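Local coordinates for holliday junction resolvase Hjc (Sulfolobus solfataricus, PDB 4TKD) that resolves Holliday junctions by cutting four-way DNA junctions in a magnesium-dependent reaction, placing paired nicks in opposing strands during genetic recombination, at the interface of chains A and B and the interface of chains B and C. Residues are numbered along the deposited sequence; one frame, centred on the assembly and turned at random. Chains: chain A/B/C, Holliday junction resolvase Hjc.

Contact 1: the interface of chains A and B. Residues chain A 27-28, 30, 40, 44; chain B 20, 26-28, 30, 40.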
ATOM      1  N   VAL A  27     -15.368  -1.496 -17.174  1.00 29.08           N
ATOM      2  CA  VAL A  27     -15.842  -2.863 -17.398  1.00 30.64           C
ATOM      3  C   VAL A  27     -17.374  -2.859 -17.577  1.00 36.48           C
ATOM      4  O   VAL A  27     -18.060  -2.085 -16.922  1.00 34.49           O
ATOM      5  CB  VAL A  27     -15.319  -3.858 -16.320  1.00 34.14           C
ATOM      6  CG1 VAL A  27     -15.936  -3.604 -14.954  1.00 33.47           C
ATOM      7  CG2 VAL A  27     -15.505  -5.303 -16.745  1.00 34.24           C
ATOM      8  N   ARG A  28     -17.884  -3.656 -18.516  1.00 36.81           N
ATOM      9  CA  ARG A  28     -19.310  -3.837 -18.779  1.00 38.03           C
ATOM     10  C   ARG A  28     -19.765  -5.108 -18.048  1.00 45.11           C
ATOM     11  O   ARG A  28     -19.016  -6.087 -18.061  1.00 45.47           O
ATOM     12  CB  ARG A  28     -19.530  -3.998 -20.282  1.00 39.68           C
ATOM     13  CG  ARG A  28     -19.643  -2.693 -21.035  1.00 45.68           C
ATOM     14  CD  ARG A  28     -19.777  -2.937 -22.524  1.00 58.75           C
ATOM     15  NE  ARG A  28     -21.099  -2.565 -23.024  1.00 78.02           N
ATOM     16  CZ  ARG A  28     -21.534  -2.802 -24.260  1.00 99.82           C
ATOM     17  NH1 ARG A  28     -20.760  -3.432 -25.136  1.00 92.47           N
ATOM     18  NH2 ARG A  28     -22.752  -2.422 -24.625  1.00 84.52           N
ATOM     19  N   PRO A  30     -21.302  -8.681 -17.289  1.00 51.43           N
ATOM     20  CA  PRO A  30     -21.397  -9.799 -18.251  1.00 58.47           C
ATOM     21  C   PRO A  30     -22.812 -10.115 -18.740  1.00 89.30           C
ATOM     22  O   PRO A  30     -23.794  -9.817 -18.062  1.00 63.70           O
ATOM     23  CB  PRO A  30     -20.784 -10.979 -17.486  1.00 59.37           C
ATOM     24  CG  PRO A  30     -20.942 -10.636 -16.052  1.00 61.28           C
ATOM     25  CD  PRO A  30     -20.816  -9.141 -15.972  1.00 55.11           C
ATOM     26  N   ILE A  40     -25.986  -6.461 -10.962  1.00 42.28           N
ATOM     27  CA  ILE A  40     -24.708  -5.837 -11.284  1.00 40.53           C
ATOM     28  C   ILE A  40     -24.985  -4.633 -12.204  1.00 38.52           C
ATOM     29  O   ILE A  40     -25.602  -4.822 -13.259  1.00 36.84           O
ATOM     30  CB  ILE A  40     -23.680  -6.841 -11.930  1.00 43.07           C
ATOM     31  CG1 ILE A  40     -23.324  -8.001 -10.975  1.00 43.35           C
ATOM     32  CG2 ILE A  40     -22.394  -6.111 -12.367  1.00 43.85           C
ATOM     33  CD1 ILE A  40     -22.577  -9.170 -11.624  1.00 51.49           C
ATOM     34  N   ILE A  44     -19.183  -0.370 -14.863  1.00 27.14           N
ATOM     35  CA  ILE A  44     -18.383  -0.093 -13.682  1.00 26.08           C
ATOM     36  C   ILE A  44     -17.169   0.647 -14.208  1.00 28.67           C
ATOM     37  O   ILE A  44     -16.419   0.109 -15.035  1.00 27.30           O
ATOM     38  CB  ILE A  44     -18.051  -1.389 -12.874  1.00 28.77           C
ATOM     39  CG1 ILE A  44     -19.347  -2.035 -12.349  1.00 29.54           C
ATOM     40  CG2 ILE A  44     -17.055  -1.112 -11.729  1.00 27.18           C
ATOM     41  CD1 ILE A  44     -19.289  -3.542 -12.174  1.00 43.18           C
TER
ATOM     42  N   ARG B  20     -18.022 -12.406  -2.308  1.00 30.74           N
ATOM     43  CA  ARG B  20     -19.404 -11.949  -2.110  1.00 30.66           C
ATOM     44  C   ARG B  20     -19.895 -12.246  -0.697  1.00 37.31           C
ATOM     45  O   ARG B  20     -20.464 -11.352  -0.065  1.00 38.34           O
ATOM     46  CB  ARG B  20     -20.344 -12.531  -3.163  1.00 31.32           C
ATOM     47  CG  ARG B  20     -20.258 -11.746  -4.470  1.00 38.29           C
ATOM     48  CD  ARG B  20     -21.226 -12.248  -5.497  1.00 39.78           C
ATOM     49  NE  ARG B  20     -21.075 -11.524  -6.753  1.00 41.99           N
ATOM     50  CZ  ARG B  20     -21.270 -12.063  -7.952  1.00 49.66           C
ATOM     51  NH1 ARG B  20     -21.627 -13.341  -8.067  1.00 31.27           N
ATOM     52  NH2 ARG B  20     -21.113 -11.330  -9.042  1.00 34.00           N
ATOM     53  N   VAL B  26     -18.746  -7.784  -6.524  1.00 27.43           N
ATOM     54  CA  VAL B  26     -17.798  -8.489  -7.402  1.00 27.75           C
ATOM     55  C   VAL B  26     -18.321  -8.646  -8.809  1.00 32.78           C
ATOM     56  O   VAL B  26     -19.486  -8.994  -9.018  1.00 31.43           O
ATOM     57  CB  VAL B  26     -17.379  -9.882  -6.824  1.00 32.62           C
ATOM     58  CG1 VAL B  26     -16.209 -10.474  -7.578  1.00 31.70           C
ATOM     59  CG2 VAL B  26     -17.054  -9.830  -5.334  1.00 33.68           C
ATOM     60  N   VAL B  27     -17.429  -8.449  -9.778  1.00 31.66           N
ATOM     61  CA  VAL B  27     -17.704  -8.644 -11.201  1.00 31.81           C
ATOM     62  C   VAL B  27     -16.577  -9.441 -11.861  1.00 37.48           C
ATOM     63  O   VAL B  27     -15.425  -9.284 -11.489  1.00 34.09           O
ATOM     64  CB  VAL B  27     -18.010  -7.296 -11.919  1.00 35.83           C
ATOM     65  CG1 VAL B  27     -16.790  -6.374 -11.996  1.00 35.53           C
ATOM     66  CG2 VAL B  27     -18.611  -7.527 -13.299  1.00 35.91           C
ATOM     67  N   ARG B  28     -16.911 -10.282 -12.835  1.00 40.31           N
ATOM     68  CA  ARG B  28     -15.930 -10.998 -13.639  1.00 42.18           C
ATOM     69  C   ARG B  28     -15.687 -10.189 -14.906  1.00 51.64           C
ATOM     70  O   ARG B  28     -16.558  -9.407 -15.298  1.00 53.59           O
ATOM     71  CB  ARG B  28     -16.462 -12.369 -14.030  1.00 42.21           C
ATOM     72  CG  ARG B  28     -16.341 -13.400 -12.921  1.00 53.85           C
ATOM     73  CD  ARG B  28     -17.030 -14.690 -13.314  1.00 66.53           C
ATOM     74  NE  ARG B  28     -16.277 -15.432 -14.331  1.00 78.17           N
ATOM     75  CZ  ARG B  28     -15.768 -16.647 -14.151  1.00 93.69           C
ATOM     76  NH1 ARG B  28     -15.930 -17.279 -12.993  1.00 85.56           N
ATOM     77  NH2 ARG B  28     -15.098 -17.243 -15.129  1.00 77.85           N
ATOM     78  N   PRO B  30     -15.823  -9.665 -18.813  1.00 52.05           N
ATOM     79  CA  PRO B  30     -16.747 -10.313 -19.771  1.00 57.12           C
ATOM     80  C   PRO B  30     -16.076 -11.257 -20.775  1.00 98.70           C
ATOM     81  O   PRO B  30     -14.903 -11.104 -21.102  1.00 63.31           O
ATOM     82  CB  PRO B  30     -17.427  -9.130 -20.461  1.00 58.12           C
ATOM     83  CG  PRO B  30     -16.443  -8.013 -20.353  1.00 60.75           C
ATOM     84  CD  PRO B  30     -15.767  -8.205 -19.025  1.00 55.25           C
ATOM     85  N   ILE B  40      -8.374  -6.548 -19.403  1.00 47.11           N
ATOM     86  CA  ILE B  40      -9.215  -6.444 -18.212  1.00 44.86           C
ATOM     87  C   ILE B  40      -8.901  -7.526 -17.188  1.00 43.36           C
ATOM     88  O   ILE B  40      -8.925  -8.696 -17.549  1.00 43.20           O
ATOM     89  CB  ILE B  40     -10.738  -6.389 -18.588  1.00 48.04           C
ATOM     90  CG1 ILE B  40     -11.048  -5.182 -19.535  1.00 49.13           C
ATOM     91  CG2 ILE B  40     -11.647  -6.338 -17.345  1.00 48.97           C
ATOM     92  CD1 ILE B  40     -12.449  -5.225 -20.223  1.00 51.59           C
TER

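Contact 2: the interface of chains A and B. Residues chain A 25-26, 46-51; chain B 44, 46, 51, 77, 80-82.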
ATOM      1  N   ALA A  25     -10.811   3.179 -16.014  1.00 24.43           N
ATOM      2  CA  ALA A  25     -10.685   1.745 -16.239  1.00 24.29           C
ATOM      3  C   ALA A  25     -12.157   1.323 -16.213  1.00 26.31           C
ATOM      4  O   ALA A  25     -12.856   1.573 -15.227  1.00 25.57           O
ATOM      5  CB  ALA A  25      -9.911   1.078 -15.102  1.00 25.10           C
ATOM      6  N   VAL A  26     -12.660   0.818 -17.338  1.00 23.16           N
ATOM      7  CA  VAL A  26     -14.076   0.518 -17.501  1.00 22.97           C
ATOM      8  C   VAL A  26     -14.353  -0.948 -17.817  1.00 30.93           C
ATOM      9  O   VAL A  26     -13.708  -1.539 -18.676  1.00 33.57           O
ATOM     10  CB  VAL A  26     -14.766   1.461 -18.545  1.00 25.63           C
ATOM     11  CG1 VAL A  26     -16.285   1.337 -18.503  1.00 25.41           C
ATOM     12  CG2 VAL A  26     -14.378   2.911 -18.369  1.00 24.17           C
ATOM     13  N   LEU A  46     -13.831   2.963 -13.098  1.00 24.97           N
ATOM     14  CA  LEU A  46     -12.940   3.233 -11.991  1.00 24.22           C
ATOM     15  C   LEU A  46     -11.851   4.216 -12.394  1.00 27.15           C
ATOM     16  O   LEU A  46     -11.225   4.045 -13.445  1.00 24.52           O
ATOM     17  CB  LEU A  46     -12.311   1.928 -11.476  1.00 23.82           C
ATOM     18  CG  LEU A  46     -13.190   0.668 -11.353  1.00 27.11           C
ATOM     19  CD1 LEU A  46     -12.331  -0.578 -11.171  1.00 26.48           C
ATOM     20  CD2 LEU A  46     -14.166   0.783 -10.215  1.00 27.37           C
ATOM     21  N   LYS A  47     -11.616   5.235 -11.543  1.00 21.98           N
ATOM     22  CA  LYS A  47     -10.540   6.173 -11.790  1.00 22.79           C
ATOM     23  C   LYS A  47      -9.931   6.659 -10.469  1.00 28.69           C
ATOM     24  O   LYS A  47     -10.655   7.249  -9.655  1.00 26.52           O
ATOM     25  CB  LYS A  47     -10.980   7.362 -12.660  1.00 22.73           C
ATOM     26  CG  LYS A  47      -9.787   8.140 -13.215  1.00 24.35           C
ATOM     27  CD  LYS A  47     -10.224   9.349 -14.050  1.00 27.92           C
ATOM     28  CE  LYS A  47      -9.006  10.160 -14.464  1.00 42.43           C
ATOM     29  NZ  LYS A  47      -9.380  11.269 -15.391  1.00 37.92           N
ATOM     30  N   ASN A  48      -8.588   6.432 -10.285  1.00 25.47           N
ATOM     31  CA  ASN A  48      -7.817   6.880  -9.116  1.00 25.41           C
ATOM     32  C   ASN A  48      -8.535   6.667  -7.768  1.00 30.22           C
ATOM     33  O   ASN A  48      -8.685   7.597  -6.968  1.00 30.38           O
ATOM     34  CB  ASN A  48      -7.350   8.317  -9.296  1.00 26.97           C
ATOM     35  CG  ASN A  48      -6.631   8.640 -10.598  1.00 70.32           C
ATOM     36  OD1 ASN A  48      -6.797   9.729 -11.156  1.00 73.44           O
ATOM     37  ND2 ASN A  48      -5.793   7.737 -11.107  1.00 63.82           N
ATOM     38  N   GLY A  49      -9.012   5.441  -7.577  1.00 27.10           N
ATOM     39  CA  GLY A  49      -9.726   5.008  -6.391  1.00 27.75           C
ATOM     40  C   GLY A  49     -11.205   5.342  -6.351  1.00 32.70           C
ATOM     41  O   GLY A  49     -11.873   4.988  -5.382  1.00 34.10           O
ATOM     42  N   VAL A  50     -11.730   6.042  -7.378  1.00 29.22           N
ATOM     43  CA  VAL A  50     -13.149   6.449  -7.439  1.00 27.71           C
ATOM     44  C   VAL A  50     -13.963   5.444  -8.240  1.00 31.01           C
ATOM     45  O   VAL A  50     -13.576   5.073  -9.347  1.00 31.60           O
ATOM     46  CB  VAL A  50     -13.380   7.935  -7.870  1.00 31.15           C
ATOM     47  CG1 VAL A  50     -14.875   8.291  -7.893  1.00 29.86           C
ATOM     48  CG2 VAL A  50     -12.639   8.881  -6.930  1.00 30.68           C
ATOM     49  N   ILE A  51     -15.064   4.964  -7.636  1.00 26.21           N
ATOM     50  CA  ILE A  51     -15.977   3.973  -8.207  1.00 25.03           C
ATOM     51  C   ILE A  51     -17.265   4.617  -8.675  1.00 26.54           C
ATOM     52  O   ILE A  51     -17.949   5.266  -7.898  1.00 23.87           O
ATOM     53  CB  ILE A  51     -16.235   2.813  -7.218  1.00 27.59           C
ATOM     54  CG1 ILE A  51     -14.889   2.185  -6.716  1.00 26.12           C
ATOM     55  CG2 ILE A  51     -17.171   1.731  -7.852  1.00 27.13           C
ATOM     56  CD1 ILE A  51     -15.025   1.496  -5.335  1.00 30.48           C
TER
ATOM     57  N   ILE B  44     -12.873  -8.291 -10.538  1.00 26.51           N
ATOM     58  CA  ILE B  44     -12.828  -6.971  -9.946  1.00 25.25           C
ATOM     59  C   ILE B  44     -13.717  -7.065  -8.705  1.00 28.66           C
ATOM     60  O   ILE B  44     -14.898  -7.401  -8.823  1.00 28.56           O
ATOM     61  CB  ILE B  44     -13.261  -5.858 -10.945  1.00 27.67           C
ATOM     62  CG1 ILE B  44     -12.273  -5.776 -12.150  1.00 27.87           C
ATOM     63  CG2 ILE B  44     -13.386  -4.496 -10.212  1.00 27.97           C
ATOM     64  CD1 ILE B  44     -12.864  -5.283 -13.438  1.00 37.68           C
ATOM     65  N   LEU B  46     -14.908  -5.069  -5.095  1.00 24.15           N
ATOM     66  CA  LEU B  46     -14.978  -3.766  -4.484  1.00 24.14           C
ATOM     67  C   LEU B  46     -15.642  -3.826  -3.129  1.00 32.64           C
ATOM     68  O   LEU B  46     -16.696  -4.458  -2.983  1.00 33.02           O
ATOM     69  CB  LEU B  46     -15.779  -2.797  -5.405  1.00 23.96           C
ATOM     70  CG  LEU B  46     -15.538  -2.868  -6.941  1.00 27.94           C
ATOM     71  CD1 LEU B  46     -16.625  -2.102  -7.726  1.00 27.20           C
ATOM     72  CD2 LEU B  46     -14.176  -2.313  -7.315  1.00 29.10           C
ATOM     73  N   ILE B  51     -10.565  -1.163  -4.086  1.00 28.72           N
ATOM     74  CA  ILE B  51     -10.547  -1.848  -5.379  1.00 27.20           C
ATOM     75  C   ILE B  51      -9.466  -2.920  -5.400  1.00 30.90           C
ATOM     76  O   ILE B  51      -8.287  -2.616  -5.229  1.00 27.65           O
ATOM     77  CB  ILE B  51     -10.398  -0.846  -6.571  1.00 28.76           C
ATOM     78  CG1 ILE B  51     -11.462   0.296  -6.496  1.00 27.69           C
ATOM     79  CG2 ILE B  51     -10.459  -1.601  -7.939  1.00 27.73           C
ATOM     80  CD1 ILE B  51     -11.124   1.548  -7.323  1.00 19.78           C
ATOM     81  N   PHE B  77      -4.742  -1.005 -16.379  1.00 27.62           N
ATOM     82  CA  PHE B  77      -6.084  -0.981 -15.791  1.00 25.51           C
ATOM     83  C   PHE B  77      -5.944  -0.682 -14.285  1.00 30.43           C
ATOM     84  O   PHE B  77      -6.663   0.162 -13.766  1.00 31.53           O
ATOM     85  CB  PHE B  77      -6.778  -2.315 -16.034  1.00 26.96           C
ATOM     86  CG  PHE B  77      -8.269  -2.326 -15.734  1.00 27.13           C
ATOM     87  CD1 PHE B  77      -8.736  -2.494 -14.434  1.00 29.82           C
ATOM     88  CD2 PHE B  77      -9.200  -2.225 -16.757  1.00 26.99           C
ATOM     89  CE1 PHE B  77     -10.115  -2.575 -14.172  1.00 29.77           C
ATOM     90  CE2 PHE B  77     -10.574  -2.338 -16.493  1.00 28.46           C
ATOM     91  CZ  PHE B  77     -11.020  -2.511 -15.206  1.00 25.62           C
ATOM     92  N   LYS B  80      -4.904   3.082 -13.828  1.00 21.89           N
ATOM     93  CA  LYS B  80      -6.040   3.981 -14.114  1.00 22.78           C
ATOM     94  C   LYS B  80      -7.104   3.922 -13.039  1.00 26.25           C
ATOM     95  O   LYS B  80      -7.563   4.976 -12.609  1.00 26.64           O
ATOM     96  CB  LYS B  80      -6.654   3.661 -15.484  1.00 24.86           C
ATOM     97  CG  LYS B  80      -5.798   4.177 -16.640  1.00 30.12           C
ATOM     98  CD  LYS B  80      -6.349   3.625 -17.944  1.00 30.81           C
ATOM     99  CE  LYS B  80      -5.546   4.093 -19.118  1.00 38.09           C
ATOM    100  NZ  LYS B  80      -5.844   3.289 -20.319  1.00 49.95           N
ATOM    101  N   SER B  81      -7.438   2.695 -12.564  1.00 22.37           N
ATOM    102  CA  SER B  81      -8.480   2.472 -11.552  1.00 22.64           C
ATOM    103  C   SER B  81      -8.087   2.899 -10.160  1.00 28.04           C
ATOM    104  O   SER B  81      -8.964   3.209  -9.367  1.00 27.34           O
ATOM    105  CB  SER B  81      -8.885   1.004 -11.509  1.00 23.42           C
ATOM    106  OG  SER B  81      -7.802   0.208 -11.070  1.00 23.52           O
ATOM    107  N   GLY B  82      -6.785   2.861  -9.869  1.00 26.40           N
ATOM    108  CA  GLY B  82      -6.240   3.101  -8.539  1.00 26.59           C
ATOM    109  C   GLY B  82      -6.400   1.870  -7.651  1.00 30.19           C
ATOM    110  O   GLY B  82      -6.324   1.973  -6.423  1.00 31.09           O
TER

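Contact 3: the interface of chains B and C. Residues chain B 128, 131-135; chain C 99, 101, 128, 132.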
ATOM      1  N   LEU B 128      -6.649  -8.018   4.676  1.00 39.66           N
ATOM      2  CA  LEU B 128      -5.827  -6.931   4.148  1.00 41.44           C
ATOM      3  C   LEU B 128      -6.702  -5.736   3.715  1.00 45.55           C
ATOM      4  O   LEU B 128      -6.380  -4.602   4.076  1.00 45.72           O
ATOM      5  CB  LEU B 128      -4.931  -7.443   3.001  1.00 42.25           C
ATOM      6  CG  LEU B 128      -3.629  -6.694   2.753  1.00 47.47           C
ATOM      7  CD1 LEU B 128      -2.537  -7.161   3.732  1.00 47.22           C
ATOM      8  CD2 LEU B 128      -3.172  -6.867   1.290  1.00 49.18           C
ATOM      9  N   ALA B 131      -8.354  -3.989   6.953  1.00 47.07           N
ATOM     10  CA  ALA B 131      -7.329  -3.268   7.712  1.00 46.11           C
ATOM     11  C   ALA B 131      -6.886  -1.992   6.981  1.00 48.32           C
ATOM     12  O   ALA B 131      -6.102  -1.207   7.519  1.00 46.47           O
ATOM     13  CB  ALA B 131      -6.138  -4.182   7.976  1.00 46.66           C
ATOM     14  N   LYS B 132      -7.443  -1.768   5.777  1.00 45.07           N
ATOM     15  CA  LYS B 132      -7.179  -0.631   4.895  1.00 45.64           C
ATOM     16  C   LYS B 132      -5.741  -0.625   4.356  1.00 53.60           C
ATOM     17  O   LYS B 132      -5.176   0.437   4.061  1.00 52.68           O
ATOM     18  CB  LYS B 132      -7.650   0.729   5.481  1.00 47.63           C
ATOM     19  CG  LYS B 132      -9.161   0.833   5.695  1.00 61.85           C
ATOM     20  CD  LYS B 132      -9.947   1.026   4.402  1.00 72.23           C
ATOM     21  CE  LYS B 132     -11.378   0.558   4.552  1.00 82.46           C
ATOM     22  NZ  LYS B 132     -12.217   0.932   3.381  1.00 87.24           N
ATOM     23  N   ILE B 133      -5.180  -1.840   4.128  1.00 52.76           N
ATOM     24  CA  ILE B 133      -3.811  -1.955   3.624  1.00 53.43           C
ATOM     25  C   ILE B 133      -3.673  -2.401   2.142  1.00 60.73           C
ATOM     26  O   ILE B 133      -4.328  -3.345   1.701  1.00 59.79           O
ATOM     27  CB  ILE B 133      -2.815  -2.557   4.661  1.00 56.18           C
ATOM     28  CG1 ILE B 133      -3.373  -3.842   5.338  1.00 56.40           C
ATOM     29  CG2 ILE B 133      -2.524  -1.500   5.731  1.00 56.58           C
ATOM     30  CD1 ILE B 133      -2.539  -4.455   6.477  1.00 53.94           C
ATOM     31  N   SER B 134      -2.930  -1.580   1.351  1.00 60.48           N
ATOM     32  CA  SER B 134      -2.624  -1.714  -0.094  1.00 59.86           C
ATOM     33  C   SER B 134      -1.132  -1.365  -0.365  1.00 61.76           C
ATOM     34  O   SER B 134      -0.511  -0.619   0.407  1.00 60.87           O
ATOM     35  CB  SER B 134      -3.540  -0.821  -0.925  1.00 63.71           C
ATOM     36  OG  SER B 134      -2.826   0.147  -1.681  1.00 73.74           O
ATOM     37  N   ARG B 135      -0.569  -1.936  -1.442  1.00 56.85           N
ATOM     38  CA  ARG B 135       0.840  -1.820  -1.849  1.00 62.15           C
ATOM     39  C   ARG B 135       1.062  -0.601  -2.722  1.00 93.98           C
ATOM     40  O   ARG B 135       2.169  -0.076  -2.745  1.00 64.75           O
ATOM     41  CB  ARG B 135       1.342  -3.096  -2.585  1.00 60.10           C
ATOM     42  CG  ARG B 135       0.760  -4.469  -2.126  1.00 65.23           C
ATOM     43  CD  ARG B 135      -0.629  -4.799  -2.709  1.00 64.35           C
ATOM     44  NE  ARG B 135      -1.010  -3.795  -3.709  1.00 72.91           N
ATOM     45  CZ  ARG B 135      -1.097  -4.015  -5.013  1.00 75.77           C
ATOM     46  NH1 ARG B 135      -0.947  -5.239  -5.497  1.00 30.23           N
ATOM     47  NH2 ARG B 135      -1.367  -3.015  -5.844  1.00 73.85           N
TER
ATOM     48  N   PRO C  99      -3.805  -0.044  11.980  1.00 32.72           N
ATOM     49  CA  PRO C  99      -3.163   0.519  10.769  1.00 32.88           C
ATOM     50  C   PRO C  99      -3.462   2.010  10.705  1.00 37.27           C
ATOM     51  O   PRO C  99      -4.604   2.418  10.939  1.00 35.19           O
ATOM     52  CB  PRO C  99      -3.829  -0.236   9.610  1.00 34.14           C
ATOM     53  CG  PRO C  99      -4.411  -1.474  10.243  1.00 37.62           C
ATOM     54  CD  PRO C  99      -4.831  -1.043  11.623  1.00 33.50           C
ATOM     55  N   GLU C 101      -3.936   4.125   8.454  1.00 38.69           N
ATOM     56  CA  GLU C 101      -4.967   4.474   7.463  1.00 40.24           C
ATOM     57  C   GLU C 101      -6.399   4.366   7.993  1.00 45.42           C
ATOM     58  O   GLU C 101      -7.302   4.935   7.384  1.00 45.24           O
ATOM     59  CB  GLU C 101      -4.826   3.686   6.148  1.00 41.76           C
ATOM     60  CG  GLU C 101      -4.372   2.253   6.305  1.00 54.33           C
ATOM     61  CD  GLU C 101      -2.872   2.129   6.173  1.00 64.60           C
ATOM     62  OE1 GLU C 101      -2.199   2.298   7.208  1.00 42.37           O
ATOM     63  OE2 GLU C 101      -2.367   2.013   5.031  1.00 58.74           O
ATOM     64  N   LEU C 128       0.240 -10.696   7.883  1.00 33.16           N
ATOM     65  CA  LEU C 128      -0.289  -9.841   6.818  1.00 33.66           C
ATOM     66  C   LEU C 128       0.730  -8.959   6.138  1.00 37.64           C
ATOM     67  O   LEU C 128       0.722  -8.910   4.908  1.00 40.89           O
ATOM     68  CB  LEU C 128      -1.527  -9.033   7.236  1.00 34.17           C
ATOM     69  CG  LEU C 128      -2.785  -9.836   7.571  1.00 38.50           C
ATOM     70  CD1 LEU C 128      -3.925  -8.915   7.925  1.00 38.93           C
ATOM     71  CD2 LEU C 128      -3.179 -10.719   6.451  1.00 39.57           C
ATOM     72  N   LYS C 132       2.162  -9.591   2.369  1.00 41.54           N
ATOM     73  CA  LYS C 132       1.962  -8.484   1.437  1.00 41.86           C
ATOM     74  C   LYS C 132       3.230  -8.047   0.668  1.00 44.94           C
ATOM     75  O   LYS C 132       3.136  -7.856  -0.538  1.00 42.85           O
ATOM     76  CB  LYS C 132       1.298  -7.284   2.151  1.00 43.69           C
ATOM     77  CG  LYS C 132       1.075  -6.054   1.274  1.00 49.61           C
ATOM     78  CD  LYS C 132       0.426  -4.946   2.066  1.00 48.25           C
ATOM     79  CE  LYS C 132       0.782  -3.580   1.570  1.00 44.27           C
ATOM     80  NZ  LYS C 132       0.063  -2.543   2.351  1.00 53.11           N
TER

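Contact 1: the interface of chains A and B
B:Val26 O, the backbone carbonyl oxygen, takes one hydrogen bond from within this patch, 2.8 Å from B:Arg20 NH2. This is the homodimer interface of Hjc, an archaeal resolvase of the restriction-endonuclease-like nuclease superfamily. B:Arg20 leaves helix 10-21 with its chain extended from CG to NE and brings NH2 to strand 25-28 of its own subunit. The oxygen lies near the guanidinium plane, but NH2 sits 39° out of the carbonyl plane, so no lone pair is met squarely. Across the interface, A:Ile40 CD1 comes to 3.7 Å from B:Arg20 NH2, the two side chains crossing at about a right angle. An alanine in place of B:Arg20 would probably loosen strand 25-28 against its helix and leave A:Ile40 CD1 less well packed. The rest is apolar. Near the two-fold, A:Val27 and B:Val27 meet tip to tip, CG1 to CG1 at 4.1 Å; each CG1 takes the crowded position between backbone N and carbonyl carbon (chi1 near 68°). That turns each CG2 to the partner's proline: A:Val27 CG2 lies 3.7 Å from B:Pro30 CD, and B:Val27 CG2 3.8 Å from A:Pro30 CD, crossing obliquely. A:Ile44 CD1 closes in end-on at 3.8 Å from B:Val27 CG1.

Contact 2: the interface of chains A and B
With CG anti to the backbone N (chi1 -168°), B:Phe77 presents its ring face to chain A, while B:Ser81 has OG in the crowded position between N and the carbonyl carbon (chi1 65°). That rotation turns the hydroxyl back onto its own helix, OG hydrogen-bonding to B:Phe77 O one turn earlier in helix 68-81, so that the CB methylene is what meets chain A. In this part of the Hjc dimer interface the end of that helix docks against strand 25-28 and the hairpin turn between strands 43-47 and 50-57 of chain A. A:Ala25 CB sits over the ring centre, 3.5 Å from the centroid of B:Phe77, a CH-pi contact. Next to it, A:Leu46 CB packs 3.5 Å from B:Ser81 CB. The helix end offers its last carbonyls to the turn. A:Asn48 N, a backbone amide, donates to B:Lys80 O at 2.9 Å, nearly straight (166° at H) and in the carbonyl plane; A:Asn48 is poorly ordered, so this geometry needs care. A:Gly49 N donates to B:Ser81 O, also at 2.9 Å, but from above the carbonyl plane. Towards the two-fold, A:Ile51 CG1 lies 3.9 Å from B:Ile51 CD1, tip to tip. B:Ile51 CD1 also reaches the glycine of the turn, 3.8 Å from A:Gly49 CA.

Contact 3: the interface of chains B and C
The carboxylate of C:Glu101 has the methyl B:Ile133 CG2 over one face, 3.7 Å from its CD and 3.6 Å from OE2, the two side chains crossing at about a right angle. On that same side, off toward the rim near OE2, lies the backbone oxygen B:Lys132 O, which might raise the pKa of the carboxylate. A second flat group, the carbonyl of B:Ser134, is also met on its face: C:Lys132 NZ stands 2.8 Å from B:Ser134 O, but 78° out of the carbonyl plane and at a C=O...N angle of 97°. The hydrogen bond therefore misses the lone pairs. C:Lys132 gets there at full stretch, CG anti to the backbone N (chi1 179°) and the chain extended beyond it, running from helix 122-133 to the last modelled residues of chain B. Its aliphatic part is lined on the way: CD lies 4.1 Å from B:Leu128 CD1, the leucine side chain crossing the lysine at about a right angle, and CG lies 3.8 Å from B:Arg135 CG. The guanidinium of B:Arg135 bends away, keeping its NE 6.3 Å from the like-charged C:Lys132 NZ. At the other end, C:Pro99 CG packs 3.9 Å from B:Ala131 CB, and C:Glu101 CG lies against B:Lys132 CB at 3.7 Å. This pairing, not an exact two-fold, may be a lattice contact, in which case it may do no more than hold the end of chain B in the crystal.

Contact 1 and contact 2, about 12 Å apart between the centres of their C-alpha atoms, belong to one two-fold dimer interface. They share strand 25-28 and strand 43-47, so the strand carrying the valines of contact 1 also supplies the alanine of contact 2. Between the same centres, contact 3 lies about 18 Å from contact 2 and 24 Å from contact 1, on the last helix of both chains, the residues after it in chain B and residues 99 and 101 of chain C, none used by the others. Chain B thus meets both partners; the first pairing fits the known homodimer, the second possibly only the crystal.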